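Local atomic coordinates of probable outer membrane protein (Pseudomonas aeruginosa, PDB entry 3DWO), a protein that probably carries long-chain fatty acids or other hydrophobic compounds across the bacterial outer membrane as a beta-barrel channel of the FadL family. Residues A181-S186 and I192-S197. Sequence-based numbering, arbitrary orientation.
Sequences ASAANS and IPFPAS. With C8E ((hydroxyethyloxy)tri(ethyloxy)octane), chain C.
Phe-194 of the loop 192-197 brings the CD2-CE2 edge of its ring to Ala-183 CB and to the backbone N and CB of Ala-184 on the short helix 179-184, an example of one aromatic side chain supplying much of the contact between a loop and a short helix. CE2 lies 3.8 Å from Ala-183 CB, which approaches the ring obliquely, while CD2 reaches the backbone at Ala-184, whose N sits at the ring edge 3.9 Å away. With CG anti to the carbonyl carbon (chi1 -56°), the ring swings back over its own loop, and Ile-192 O stands 3.4 Å above one face, offset toward the rim. Pro-193 is the centre of an inverse gamma turn, in which Phe-194 N bonds to Ile-192 O at 2.7 Å. Ala-184 CB fits beside that same carbonyl oxygen.

Around this compact patch the contact thins quickly: no hydrogen bond joins the segments, the CB atoms of Pro-193 and Pro-195 point away from the helix, and the Ile-192 side chain leads outward to an exposed position. Within 181-186, Ala-183 O accepts both Ser-186 N and Ser-186 OG, the hydroxyl at 2.6 Å in the carbonyl plane on a lone pair. On another side of the helix, Ser-182 CB touches detergent carbon C7 of C8E at 3.7 Å.

Tyr-180 meets the Phe-194 ring at about 45°, and Tyr-65 OH hydrogen-bonds Phe-194 O. Far from the centre of the chain, helix 179-184 and this loop form part of the connection between the antiparallel barrel strands 158-177 and 201-220.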
loop_
_atom_site.group_PDB
_atom_site.type_symbol
_atom_site.label_atom_id
_atom_site.label_comp_id
_atom_site.label_asym_id
_atom_site.label_seq_id
_atom_site.Cartn_x
_atom_site.Cartn_y
_atom_site.Cartn_z
ATOM N N ALA A 181 -6.463 30.561 7.338
ATOM C CA ALA A 181 -7.615 29.700 7.603
ATOM C C ALA A 181 -7.400 28.961 8.919
ATOM O O ALA A 181 -8.327 28.797 9.702
ATOM C CB ALA A 181 -7.815 28.702 6.462
ATOM N N SER A 182 -6.169 28.523 9.161
ATOM C CA SER A 182 -5.848 27.822 10.399
ATOM C C SER A 182 -6.013 28.743 11.604
ATOM O O SER A 182 -6.531 28.327 12.646
ATOM C CB SER A 182 -4.419 27.295 10.353
ATOM O OG SER A 182 -4.301 26.309 9.349
ATOM N N ALA A 183 -5.571 29.990 11.457
ATOM C CA ALA A 183 -5.672 30.988 12.527
ATOM C C ALA A 183 -7.130 31.263 12.896
ATOM O O ALA A 183 -7.488 31.290 14.072
ATOM C CB ALA A 183 -4.993 32.300 12.099
ATOM N N ALA A 184 -7.958 31.477 11.877
ATOM C CA ALA A 184 -9.377 31.758 12.071
ATOM C C ALA A 184 -10.069 30.720 12.954
ATOM O O ALA A 184 -11.003 31.052 13.681
ATOM C CB ALA A 184 -10.072 31.836 10.717
ATOM N N ASN A 185 -9.611 29.469 12.882
ATOM C CA ASN A 185 -10.181 28.363 13.660
ATOM C C ASN A 185 -9.392 28.039 14.929
ATOM O O ASN A 185 -9.768 27.144 15.682
ATOM C CB ASN A 185 -10.230 27.090 12.800
ATOM C CG ASN A 185 -11.254 27.169 11.681
ATOM O OD1 ASN A 185 -12.454 27.133 11.929
ATOM N ND2 ASN A 185 -10.781 27.289 10.448
ATOM N N SER A 186 -8.304 28.765 15.166
ATOM C CA SER A 186 -7.440 28.494 16.313
ATOM C C SER A 186 -7.953 28.935 17.680
ATOM O O SER A 186 -8.781 29.830 17.791
ATOM C CB SER A 186 -6.082 29.150 16.090
ATOM O OG SER A 186 -6.201 30.566 16.193
ATOM N N ILE A 192 -11.351 36.809 13.932
ATOM C CA ILE A 192 -11.460 37.481 12.642
ATOM C C ILE A 192 -11.559 36.462 11.513
ATOM O O ILE A 192 -10.654 35.658 11.308
ATOM C CB ILE A 192 -10.232 38.379 12.388
ATOM C CG1 ILE A 192 -10.111 39.411 13.511
ATOM C CG2 ILE A 192 -10.348 39.058 11.026
ATOM C CD1 ILE A 192 -8.846 40.232 13.441
ATOM N N PRO A 193 -12.662 36.492 10.752
ATOM C CA PRO A 193 -12.842 35.550 9.650
ATOM C C PRO A 193 -11.929 35.838 8.464
ATOM O O PRO A 193 -12.389 36.321 7.431
ATOM C CB PRO A 193 -14.313 35.729 9.298
ATOM C CG PRO A 193 -14.489 37.212 9.491
ATOM C CD PRO A 193 -13.793 37.433 10.824
ATOM N N PHE A 194 -10.639 35.557 8.612
ATOM C CA PHE A 194 -9.696 35.783 7.519
ATOM C C PHE A 194 -10.177 35.037 6.273
ATOM O O PHE A 194 -10.671 33.913 6.367
ATOM C CB PHE A 194 -8.304 35.265 7.890
ATOM C CG PHE A 194 -7.750 35.845 9.155
ATOM C CD1 PHE A 194 -7.507 37.209 9.266
ATOM C CD2 PHE A 194 -7.463 35.022 10.235
ATOM C CE1 PHE A 194 -6.979 37.747 10.441
ATOM C CE2 PHE A 194 -6.936 35.546 11.412
ATOM C CZ PHE A 194 -6.693 36.913 11.517
ATOM N N PRO A 195 -10.045 35.652 5.086
ATOM C CA PRO A 195 -10.491 34.958 3.876
ATOM C C PRO A 195 -9.568 33.776 3.556
ATOM O O PRO A 195 -8.369 33.808 3.840
ATOM C CB PRO A 195 -10.443 36.056 2.817
ATOM C CG PRO A 195 -9.283 36.876 3.256
ATOM C CD PRO A 195 -9.479 36.972 4.759
ATOM N N ALA A 196 -10.132 32.727 2.973
ATOM C CA ALA A 196 -9.346 31.551 2.638
ATOM C C ALA A 196 -8.563 31.720 1.341
ATOM O O ALA A 196 -8.881 32.569 0.506
ATOM C CB ALA A 196 -10.258 30.331 2.535
ATOM N N SER A 197 -7.529 30.900 1.189
ATOM C CA SER A 197 -6.689 30.893 -0.003
ATOM C C SER A 197 -5.902 32.162 -0.331
ATOM O O SER A 197 -5.529 32.379 -1.486
ATOM C CB SER A 197 -7.533 30.468 -1.207
ATOM O OG SER A 197 -8.008 29.141 -1.026
HETATM C C1 C8E C . 0.716 21.105 9.614
HETATM C C2 C8E C . 0.148 22.000 10.607
HETATM C C3 C8E C . 0.155 23.403 10.217
HETATM C C4 C8E C . -0.301 24.169 11.365
HETATM C C5 C8E C . -0.516 25.566 10.932
HETATM C C6 C8E C . -1.084 26.336 12.009
HETATM C C7 C8E C . -0.961 27.678 11.462
HETATM C C8 C8E C . -1.441 28.618 12.483
HETATM O O9 C8E C . -1.577 30.023 12.390
HETATM C C10 C8E C . -0.443 30.822 12.125
HETATM C C11 C8E C . -0.955 32.224 12.134
HETATM O O12 C8E C . -0.843 32.847 10.849
HETATM C C13 C8E C . -1.530 34.119 10.758
HETATM C C14 C8E C . -1.561 35.073 9.528
HETATM O O15 C8E C . -1.121 34.913 8.142
HETATM C C16 C8E C . 0.246 35.332 7.996
HETATM C C17 C8E C . 0.442 36.816 7.642
HETATM O O18 C8E C . 1.618 37.566 8.016
HETATM C C19 C8E C . 1.478 38.216 9.307
HETATM C C20 C8E C . 2.691 38.747 10.153
HETATM O O21 C8E C . 2.500 38.956 11.557
#